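Local coordinates for mitogen activated protein kinase, putative (Leishmania donovani, PDB 4QNY) that probably catalyses ATP-dependent phosphorylation of protein substrates as a mitogen-activated protein kinase, and here holds magnesium and a non-hydrolysable ATP analogue, at residues A154-N159 and L164-F169; D81-L86 and H139-A144; P224-K229 and D240-P245. All coordinates share one frame; numbering follows the deposited sequence.

Interaction 1 (A154-N159 and L164-F169); sequences ANILVN and LKICDF. With MG (magnesium ion), chain C; ANP (phosphoaminophosphonic acid-adenylate ester), chain D.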
loop_
_atom_site.group_PDB
_atom_site.type_symbol
_atom_site.label_atom_id
_atom_site.label_comp_id
_atom_site.label_asym_id
_atom_site.label_seq_id
_atom_site.Cartn_x
_atom_site.Cartn_y
_atom_site.Cartn_z
ATOM N N ALA A 154 6.468 0.273 -2.875
ATOM C CA ALA A 154 7.174 -0.101 -1.652
ATOM C C ALA A 154 6.308 -0.975 -0.749
ATOM O O ALA A 154 6.824 -1.754 0.051
ATOM C CB ALA A 154 7.631 1.143 -0.902
ATOM N N ASN A 155 4.991 -0.842 -0.881
ATOM C CA ASN A 155 4.059 -1.628 -0.081
ATOM C C ASN A 155 3.592 -2.887 -0.808
ATOM O O ASN A 155 2.605 -3.511 -0.418
ATOM C CB ASN A 155 2.855 -0.773 0.321
ATOM C CG ASN A 155 3.233 0.355 1.263
ATOM O OD1 ASN A 155 4.287 0.319 1.897
ATOM N ND2 ASN A 155 2.370 1.361 1.366
ATOM N N ILE A 156 4.312 -3.256 -1.862
ATOM C CA ILE A 156 4.010 -4.465 -2.623
ATOM C C ILE A 156 5.195 -5.427 -2.600
ATOM O O ILE A 156 6.207 -5.179 -3.247
ATOM C CB ILE A 156 3.660 -4.140 -4.088
ATOM C CG1 ILE A 156 2.509 -3.133 -4.164
ATOM C CG2 ILE A 156 3.313 -5.409 -4.840
ATOM C CD1 ILE A 156 1.181 -3.677 -3.688
ATOM N N LEU A 157 5.061 -6.528 -1.866
ATOM C CA LEU A 157 6.165 -7.468 -1.676
ATOM C C LEU A 157 6.158 -8.600 -2.704
ATOM O O LEU A 157 5.112 -9.179 -2.994
ATOM C CB LEU A 157 6.120 -8.050 -0.263
ATOM C CG LEU A 157 6.215 -7.045 0.888
ATOM C CD1 LEU A 157 5.982 -7.733 2.224
ATOM C CD2 LEU A 157 7.561 -6.337 0.874
ATOM N N VAL A 158 7.333 -8.918 -3.244
ATOM C CA VAL A 158 7.441 -9.928 -4.296
ATOM C C VAL A 158 8.641 -10.860 -4.122
ATOM O O VAL A 158 9.619 -10.518 -3.456
ATOM C CB VAL A 158 7.543 -9.275 -5.694
ATOM C CG1 VAL A 158 6.220 -8.628 -6.087
ATOM C CG2 VAL A 158 8.676 -8.262 -5.728
ATOM N N ASN A 159 8.548 -12.041 -4.729
ATOM C CA ASN A 159 9.653 -12.994 -4.763
ATOM C C ASN A 159 10.155 -13.199 -6.189
ATOM O O ASN A 159 9.633 -12.600 -7.130
ATOM C CB ASN A 159 9.230 -14.340 -4.170
ATOM C CG ASN A 159 8.907 -14.254 -2.692
ATOM O OD1 ASN A 159 9.434 -13.401 -1.979
ATOM N ND2 ASN A 159 8.040 -15.143 -2.224
ATOM N N LEU A 164 3.225 -12.464 -5.126
ATOM C CA LEU A 164 3.011 -11.097 -4.667
ATOM C C LEU A 164 2.216 -11.048 -3.366
ATOM O O LEU A 164 1.287 -11.830 -3.169
ATOM C CB LEU A 164 2.298 -10.292 -5.758
ATOM C CG LEU A 164 2.173 -8.775 -5.604
ATOM C CD1 LEU A 164 2.295 -8.115 -6.966
ATOM C CD2 LEU A 164 0.855 -8.395 -4.948
ATOM N N LYS A 165 2.589 -10.124 -2.482
ATOM C CA LYS A 165 1.880 -9.925 -1.220
ATOM C C LYS A 165 1.795 -8.446 -0.847
ATOM O O LYS A 165 2.812 -7.756 -0.773
ATOM C CB LYS A 165 2.558 -10.705 -0.088
ATOM C CG LYS A 165 2.404 -12.215 -0.185
ATOM C CD LYS A 165 2.983 -12.913 1.032
ATOM C CE LYS A 165 2.892 -14.424 0.894
ATOM N NZ LYS A 165 3.481 -15.124 2.070
ATOM N N ILE A 166 0.578 -7.967 -0.609
ATOM C CA ILE A 166 0.356 -6.578 -0.214
ATOM C C ILE A 166 0.596 -6.390 1.284
ATOM O O ILE A 166 0.118 -7.180 2.097
ATOM C CB ILE A 166 -1.076 -6.115 -0.566
ATOM C CG1 ILE A 166 -1.260 -6.055 -2.085
ATOM C CG2 ILE A 166 -1.376 -4.756 0.052
ATOM C CD1 ILE A 166 -2.582 -5.456 -2.516
ATOM N N CYS A 167 1.339 -5.347 1.643
ATOM C CA CYS A 167 1.625 -5.060 3.045
ATOM C C CYS A 167 1.281 -3.619 3.418
ATOM O O CYS A 167 0.725 -2.874 2.608
ATOM C CB CYS A 167 3.098 -5.337 3.358
ATOM S SG CYS A 167 4.263 -4.178 2.602
ATOM N N ASP A 168 1.613 -3.254 4.655
ATOM C CA ASP A 168 1.443 -1.897 5.178
ATOM C C ASP A 168 -0.018 -1.444 5.202
ATOM O O ASP A 168 -0.458 -0.676 4.347
ATOM C CB ASP A 168 2.284 -0.904 4.366
ATOM C CG ASP A 168 2.517 0.407 5.100
ATOM O OD1 ASP A 168 1.767 0.707 6.052
ATOM O OD2 ASP A 168 3.453 1.141 4.720
ATOM N N PHE A 169 -0.760 -1.917 6.199
ATOM C CA PHE A 169 -2.133 -1.475 6.410
ATOM C C PHE A 169 -2.181 -0.354 7.444
ATOM O O PHE A 169 -3.127 -0.257 8.225
ATOM C CB PHE A 169 -3.014 -2.644 6.859
ATOM C CG PHE A 169 -3.191 -3.708 5.813
ATOM C CD1 PHE A 169 -4.224 -3.629 4.894
ATOM C CD2 PHE A 169 -2.326 -4.787 5.751
ATOM C CE1 PHE A 169 -4.390 -4.607 3.930
ATOM C CE2 PHE A 169 -2.487 -5.768 4.790
ATOM C CZ PHE A 169 -3.521 -5.678 3.879
HETATM MG MG MG C . 5.270 0.960 3.601
HETATM P PG ANP D . 3.926 1.914 8.653
HETATM O O1G ANP D . 5.024 1.519 9.590
HETATM O O2G ANP D . 2.723 0.907 8.817
HETATM O O3G ANP D . 3.424 3.368 9.022
HETATM P PB ANP D . 6.048 1.392 6.847
HETATM O O1B ANP D . 6.946 2.123 7.791
HETATM O O2B ANP D . 6.497 1.708 5.390
HETATM N N3B ANP D . 4.455 1.897 7.040
HETATM P PA ANP D . 6.114 -1.233 5.962
HETATM O O1A ANP D . 5.685 -0.656 4.668
HETATM O O2A ANP D . 5.191 -2.350 6.456
HETATM O O3A ANP D . 6.150 -0.141 7.128
HETATM O "O5'" ANP D . 7.599 -1.760 5.794
HETATM C "C5'" ANP D . 8.638 -0.944 5.213
HETATM C "C4'" ANP D . 9.450 -1.787 4.260
HETATM O "O4'" ANP D . 9.882 -2.995 4.918
HETATM C "C3'" ANP D . 8.712 -2.270 3.019
HETATM O "O3'" ANP D . 8.715 -1.274 2.002
HETATM C "C2'" ANP D . 9.527 -3.500 2.618
HETATM O "O2'" ANP D . 10.661 -3.147 1.833
HETATM C "C1'" ANP D . 9.969 -4.053 3.980
HETATM N N9 ANP D . 9.149 -5.161 4.457
HETATM C C8 ANP D . 7.998 -5.081 5.191
HETATM N N7 ANP D . 7.460 -6.245 5.482
HETATM C C5 ANP D . 8.326 -7.151 4.890
HETATM C C6 ANP D . 8.321 -8.563 4.831
HETATM N N6 ANP D . 7.383 -9.327 5.394
HETATM N N1 ANP D . 9.331 -9.164 4.162
HETATM C C2 ANP D . 10.271 -8.403 3.595
HETATM N N3 ANP D . 10.380 -7.072 3.586
HETATM C C4 ANP D . 9.370 -6.505 4.255
HETATM O O HOH W 1 4.971 2.791 2.898
HETATM O O HOH W 2 7.068 0.892 2.610
#
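Asn-155 and Asp-168 meet through a shared magnesium ion. The acceptors Asn-155 OD1 and Asp-168 OD2 lie 3.1 Å apart with no hydrogen bond between them, because the metal draws them together: each of these oxygens binds it at 2.1 Å. ANP O1A and O2B and two waters bring the ligands to six. Amide and carboxylate planes are turned 66° against each other, and each group gives the ion one oxygen. Asp-168 OD2 also accepts a weak bond from the bridging N3B of ANP. With CG beside the backbone N (chi1 -66°), the amide of Asn-155 gives its ND2 to the backbone oxygen of Asp-150, and more weakly to a metal-bound water. The second carboxylate oxygen of Asp-168 accepts from the backbone N of Gly-170, which limits rotation of the group. This is the active-site hairpin of the protein kinase fold: it runs from the catalytic loop, which begins at the His-Arg-Asp motif and supplies the asparagine, to the Asp-Phe-Gly motif. Backbone hydrogen bonds join its antiparallel strands. Cys-167 N reaches Asn-155 O at 3.0 Å in a nearly straight bond (175°), and Cys-167 O accepts from His-148 NE2. In the hydrogen-bonded pair Leu-157 and Lys-165, Leu-157 N gives to Lys-165 O at 2.8 Å. The return bond, from Lys-165 N to Leu-157 O, is 2.7 Å long. Ile-156 puts CG2 against Leu-164 CD1 and CD1 against Ile-166 CG1, on the face covered by helices 112-117 and 124-143. On the other face Leu-157 supports the adenine, its CD1 3.6 Å from C5 of ANP, while Cys-167 SG lies against Leu-157 CG. The ribose is held as well, O3' of ANP donating to Ala-154 O at 2.8 Å.

Interaction 2 (D81-L86 and H139-A144); sequences DNIIGL and HIIHSA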
loop_
_atom_site.group_PDB
_atom_site.type_symbol
_atom_site.label_atom_id
_atom_site.label_comp_id
_atom_site.label_asym_id
_atom_site.label_seq_id
_atom_site.Cartn_x
_atom_site.Cartn_y
_atom_site.Cartn_z
ATOM N N ASP A 81 -2.958 -15.734 0.323
ATOM C CA ASP A 81 -1.610 -15.856 -0.219
ATOM C C ASP A 81 -1.082 -14.549 -0.813
ATOM O O ASP A 81 0.129 -14.365 -0.926
ATOM C CB ASP A 81 -1.562 -16.961 -1.276
ATOM C CG ASP A 81 -1.826 -18.337 -0.696
ATOM O OD1 ASP A 81 -1.066 -18.760 0.201
ATOM O OD2 ASP A 81 -2.793 -18.994 -1.135
ATOM N N ASN A 82 -1.982 -13.647 -1.188
ATOM C CA ASN A 82 -1.569 -12.375 -1.779
ATOM C C ASN A 82 -1.636 -11.216 -0.790
ATOM O O ASN A 82 -1.538 -10.050 -1.174
ATOM C CB ASN A 82 -2.417 -12.063 -3.014
ATOM C CG ASN A 82 -2.157 -13.028 -4.158
ATOM O OD1 ASN A 82 -3.087 -13.545 -4.775
ATOM N ND2 ASN A 82 -0.883 -13.277 -4.444
ATOM N N ILE A 83 -1.804 -11.547 0.486
ATOM C CA ILE A 83 -1.746 -10.563 1.560
ATOM C C ILE A 83 -0.769 -11.061 2.618
ATOM O O ILE A 83 -0.883 -12.195 3.082
ATOM C CB ILE A 83 -3.130 -10.315 2.194
ATOM C CG1 ILE A 83 -4.130 -9.844 1.135
ATOM C CG2 ILE A 83 -3.030 -9.297 3.321
ATOM C CD1 ILE A 83 -5.548 -9.710 1.646
ATOM N N ILE A 84 0.194 -10.220 2.988
ATOM C CA ILE A 84 1.251 -10.631 3.908
ATOM C C ILE A 84 0.663 -11.112 5.238
ATOM O O ILE A 84 -0.218 -10.476 5.822
ATOM C CB ILE A 84 2.276 -9.488 4.144
ATOM C CG1 ILE A 84 3.512 -10.019 4.873
ATOM C CG2 ILE A 84 1.646 -8.307 4.876
ATOM C CD1 ILE A 84 4.356 -10.954 4.030
ATOM N N GLY A 85 1.138 -12.269 5.690
ATOM C CA GLY A 85 0.564 -12.929 6.848
ATOM C C GLY A 85 1.158 -12.491 8.171
ATOM O O GLY A 85 2.247 -11.922 8.223
ATOM N N LEU A 86 0.429 -12.765 9.246
ATOM C CA LEU A 86 0.876 -12.426 10.590
ATOM C C LEU A 86 1.281 -13.685 11.350
ATOM O O LEU A 86 0.491 -14.620 11.478
ATOM C CB LEU A 86 -0.227 -11.682 11.347
ATOM C CG LEU A 86 0.147 -11.083 12.703
ATOM C CD1 LEU A 86 1.148 -9.954 12.527
ATOM C CD2 LEU A 86 -1.094 -10.598 13.436
ATOM N N HIS A 139 -9.356 -7.105 -4.054
ATOM C CA HIS A 139 -10.739 -7.567 -4.062
ATOM C C HIS A 139 -11.120 -8.139 -2.702
ATOM O O HIS A 139 -12.230 -7.930 -2.216
ATOM C CB HIS A 139 -10.954 -8.615 -5.156
ATOM C CG HIS A 139 -12.355 -9.137 -5.224
ATOM N ND1 HIS A 139 -12.679 -10.442 -4.924
ATOM C CD2 HIS A 139 -13.518 -8.527 -5.554
ATOM C CE1 HIS A 139 -13.980 -10.615 -5.069
ATOM N NE2 HIS A 139 -14.513 -9.468 -5.450
ATOM N N ILE A 140 -10.181 -8.855 -2.094
ATOM C CA ILE A 140 -10.384 -9.445 -0.777
ATOM C C ILE A 140 -10.467 -8.372 0.304
ATOM O O ILE A 140 -11.360 -8.399 1.152
ATOM C CB ILE A 140 -9.255 -10.435 -0.444
ATOM C CG1 ILE A 140 -9.381 -11.675 -1.331
ATOM C CG2 ILE A 140 -9.293 -10.820 1.028
ATOM C CD1 ILE A 140 -8.076 -12.378 -1.591
ATOM N N ILE A 141 -9.535 -7.427 0.260
ATOM C CA ILE A 141 -9.508 -6.318 1.208
ATOM C C ILE A 141 -10.770 -5.462 1.100
ATOM O O ILE A 141 -11.370 -5.097 2.111
ATOM C CB ILE A 141 -8.266 -5.430 0.989
ATOM C CG1 ILE A 141 -6.987 -6.246 1.196
ATOM C CG2 ILE A 141 -8.289 -4.229 1.924
ATOM C CD1 ILE A 141 -5.733 -5.557 0.699
ATOM N N HIS A 142 -11.174 -5.158 -0.131
ATOM C CA HIS A 142 -12.356 -4.335 -0.373
ATOM C C HIS A 142 -13.645 -5.049 0.024
ATOM O O HIS A 142 -14.601 -4.414 0.470
ATOM C CB HIS A 142 -12.426 -3.920 -1.845
ATOM C CG HIS A 142 -11.335 -2.984 -2.262
ATOM N ND1 HIS A 142 -11.105 -2.649 -3.578
ATOM C CD2 HIS A 142 -10.409 -2.315 -1.535
ATOM C CE1 HIS A 142 -10.085 -1.812 -3.646
ATOM N NE2 HIS A 142 -9.645 -1.593 -2.420
ATOM N N SER A 143 -13.670 -6.367 -0.141
ATOM C CA SER A 143 -14.842 -7.156 0.223
ATOM C C SER A 143 -15.028 -7.176 1.736
ATOM O O SER A 143 -16.140 -7.361 2.233
ATOM C CB SER A 143 -14.724 -8.583 -0.314
ATOM O OG SER A 143 -13.633 -9.261 0.283
ATOM N N ALA A 144 -13.933 -6.982 2.462
ATOM C CA ALA A 144 -13.974 -6.932 3.918
ATOM C C ALA A 144 -14.356 -5.538 4.409
ATOM O O ALA A 144 -14.371 -5.276 5.612
ATOM C CB ALA A 144 -12.633 -7.352 4.501
#
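Ile-83 reaches helix 124-143 with one methyl. Its CB is directed at the helix, and from there the side chain divides: CG2 lies beside the carbonyl carbon, while CG1 takes the place next to the backbone N (chi1 -58°). Beyond CG1 the chain is fully extended (chi2 174°), which carries CD1 as far as the side chain can take it. That methyl does all the touching. It rests 3.8 Å from the methylene CG1 of Ile-141 and 4.0 Å from the methyl CG2 of Ile-140, so two successive residues of one helical turn receive a single tip. The segment 81-86 is the loop joining the αC helix to strand β4 of the kinase fold, and it docks here on the αE helix of the C-terminal lobe. No hydrogen bond joins 81-86 to 139-144, and the contact between them is wholly apolar; earlier on the same helix, Gln-133 OE1 accepts weakly from Asn-82 ND2 and Ala-137 touches Ile-83. Near the end of the helix, Ser-143 OG turns back to donate to Ile-140 O at 2.6 Å. The same carbonyl receives a weak bond from the backbone N of Ala-144.

Interaction 3 (P224-K229 and D240-P245); sequences PLFQGK and DVIGTP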
loop_
_atom_site.group_PDB
_atom_site.type_symbol
_atom_site.label_atom_id
_atom_site.label_comp_id
_atom_site.label_asym_id
_atom_site.label_seq_id
_atom_site.Cartn_x
_atom_site.Cartn_y
_atom_site.Cartn_z
ATOM N N PRO A 224 8.032 6.815 -11.851
ATOM C CA PRO A 224 6.722 7.283 -11.378
ATOM C C PRO A 224 6.116 8.377 -12.260
ATOM O O PRO A 224 6.743 9.410 -12.497
ATOM C CB PRO A 224 7.036 7.816 -9.982
ATOM C CG PRO A 224 8.125 6.921 -9.507
ATOM C CD PRO A 224 8.958 6.585 -10.724
ATOM N N LEU A 225 4.902 8.128 -12.741
ATOM C CA LEU A 225 4.270 8.977 -13.745
ATOM C C LEU A 225 3.914 10.366 -13.222
ATOM O O LEU A 225 4.036 11.356 -13.943
ATOM C CB LEU A 225 3.009 8.299 -14.285
ATOM C CG LEU A 225 3.134 6.836 -14.717
ATOM C CD1 LEU A 225 1.793 6.307 -15.205
ATOM C CD2 LEU A 225 4.199 6.673 -15.788
ATOM N N PHE A 226 3.472 10.437 -11.970
ATOM C CA PHE A 226 2.980 11.692 -11.411
ATOM C C PHE A 226 3.807 12.144 -10.213
ATOM O O PHE A 226 3.422 11.921 -9.065
ATOM C CB PHE A 226 1.511 11.547 -11.011
ATOM C CG PHE A 226 0.697 10.734 -11.979
ATOM C CD1 PHE A 226 0.435 11.208 -13.254
ATOM C CD2 PHE A 226 0.194 9.496 -11.612
ATOM C CE1 PHE A 226 -0.313 10.462 -14.147
ATOM C CE2 PHE A 226 -0.555 8.745 -12.500
ATOM C CZ PHE A 226 -0.809 9.227 -13.769
ATOM N N GLN A 227 4.936 12.790 -10.485
ATOM C CA GLN A 227 5.859 13.199 -9.430
ATOM C C GLN A 227 5.629 14.638 -8.972
ATOM O O GLN A 227 6.394 15.538 -9.318
ATOM C CB GLN A 227 7.305 13.031 -9.901
ATOM C CG GLN A 227 7.692 11.593 -10.207
ATOM C CD GLN A 227 9.124 11.466 -10.691
ATOM O OE1 GLN A 227 9.911 12.406 -10.588
ATOM N NE2 GLN A 227 9.467 10.298 -11.222
ATOM N N GLY A 228 4.580 14.847 -8.184
ATOM C CA GLY A 228 4.288 16.162 -7.645
ATOM C C GLY A 228 5.123 16.481 -6.420
ATOM O O GLY A 228 5.494 15.586 -5.660
ATOM N N LYS A 229 5.424 17.763 -6.232
ATOM C CA LYS A 229 6.185 18.212 -5.070
ATOM C C LYS A 229 5.250 18.701 -3.969
ATOM O O LYS A 229 5.623 18.750 -2.798
ATOM C CB LYS A 229 7.165 19.319 -5.462
ATOM C CG LYS A 229 8.459 18.808 -6.073
ATOM C CD LYS A 229 8.853 19.607 -7.302
ATOM C CE LYS A 229 10.266 19.268 -7.748
ATOM N NZ LYS A 229 10.639 19.975 -9.005
ATOM N N ASP A 240 -1.376 16.848 -16.677
ATOM C CA ASP A 240 -0.416 16.969 -17.774
ATOM C C ASP A 240 -0.288 15.671 -18.565
ATOM O O ASP A 240 -0.009 15.689 -19.763
ATOM C CB ASP A 240 0.961 17.384 -17.248
ATOM C CG ASP A 240 1.054 18.870 -16.964
ATOM O OD1 ASP A 240 0.208 19.631 -17.479
ATOM O OD2 ASP A 240 1.979 19.278 -16.230
ATOM N N VAL A 241 -0.498 14.546 -17.889
ATOM C CA VAL A 241 -0.377 13.242 -18.526
ATOM C C VAL A 241 -1.712 12.738 -19.074
ATOM O O VAL A 241 -1.855 12.541 -20.277
ATOM C CB VAL A 241 0.196 12.195 -17.552
ATOM C CG1 VAL A 241 0.278 10.834 -18.226
ATOM C CG2 VAL A 241 1.567 12.628 -17.056
ATOM N N ILE A 242 -2.692 12.537 -18.199
ATOM C CA ILE A 242 -3.955 11.932 -18.619
ATOM C C ILE A 242 -4.842 12.897 -19.405
ATOM O O ILE A 242 -5.767 12.471 -20.097
ATOM C CB ILE A 242 -4.752 11.390 -17.416
ATOM C CG1 ILE A 242 -5.262 12.536 -16.541
ATOM C CG2 ILE A 242 -3.903 10.420 -16.608
ATOM C CD1 ILE A 242 -6.279 12.100 -15.510
ATOM N N GLY A 243 -4.564 14.192 -19.299
ATOM C CA GLY A 243 -5.294 15.184 -20.066
ATOM C C GLY A 243 -6.436 15.844 -19.317
ATOM O O GLY A 243 -6.954 15.300 -18.343
ATOM N N THR A 244 -6.828 17.026 -19.785
ATOM C CA THR A 244 -7.913 17.784 -19.173
ATOM C C THR A 244 -9.241 17.037 -19.262
ATOM O O THR A 244 -9.707 16.721 -20.357
ATOM C CB THR A 244 -8.071 19.166 -19.833
ATOM O OG1 THR A 244 -6.832 19.882 -19.760
ATOM C CG2 THR A 244 -9.161 19.968 -19.139
ATOM N N PRO A 245 -9.854 16.751 -18.103
ATOM C CA PRO A 245 -11.143 16.053 -18.036
ATOM C C PRO A 245 -12.299 16.934 -18.498
ATOM O O PRO A 245 -12.164 18.158 -18.524
ATOM C CB PRO A 245 -11.288 15.710 -16.546
ATOM C CG PRO A 245 -9.933 15.941 -15.942
ATOM C CD PRO A 245 -9.309 17.018 -16.763
#
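The carbonyl oxygen of Phe-226, whose ring meets Val-241, is gripped from two quarters: by the side-chain NE2 of Gln-234 and, weakly, by Gly-228 N, which stands 3.3 Å from Phe-226 O within the same loop. A second weak bond braces the loop, Gln-227 NE2 lying 3.1 Å from Pro-224 O with a bent N-H angle of 131°. None of this polar bonding crosses to the segment 240-245, where the contact is carried by hydrocarbon. A chi1 of -39° swings the Phe-226 ring toward the helix, and its atom CE1 makes the nearest approach. Val-241 comes to the ring at the edge, near its plane, with CB 3.9 Å from CE1 of Phe-226. Its two methyls, CG1 and CG2, straddle the same corner, each 4.1 Å from Phe-226 CE1, and the two side chains cross at about a right angle. The partners join the loop that follows helix 206-219, the αF helix of the kinase fold, to the final turn of helix 231-242, its αG helix. The Pro-Leu-Phe-Gln-Gly sequence of this loop and the Gly-Thr-Pro that follows the helix are as in the CMGC kinases, the group that holds the MAP and cyclin-dependent kinases. Ile-242 adds a looser touch, its CG2 4.4 Å from Phe-226 CE1 at an oblique approach. One face of the ring is backed by its own neighbour, since Leu-225 CB sits 3.8 Å above the plane of the Phe-226 ring, over the centre. Further round, the Phe-226 ring meets Trp-210 and touches Cys-214 of αF and Ile-238 of αG, while Val-241 is packed also by Trp-273 and Arg-276. Past Ile-242 the helix ends at Gly-243, where a positive phi of 97° turns the backbone out of the helix.

From the N terminus, interaction 2 comes first: residues 81-86 wait through 52 intervening residues, strands and helices of both lobes, before 139-144 closes that long loop. Interaction 1 follows nine residues later as a tight hairpin, four residues separating its segments. Interaction 3 comes last, spanning ten residues, mostly helix. The three stand in series, none enclosing or crossing another. Interactions 1 and 2 nevertheless touch in space: Asn-82 bonds to strand 164-166, and Phe-169 packs on Ile-141, so the loop after αC, the αE helix and the nucleotide site adjoin. Interaction 3 stays apart in the C-terminal lobe, its nearest atoms about 10 Å from interaction 1 and about 17 Å from interaction 2.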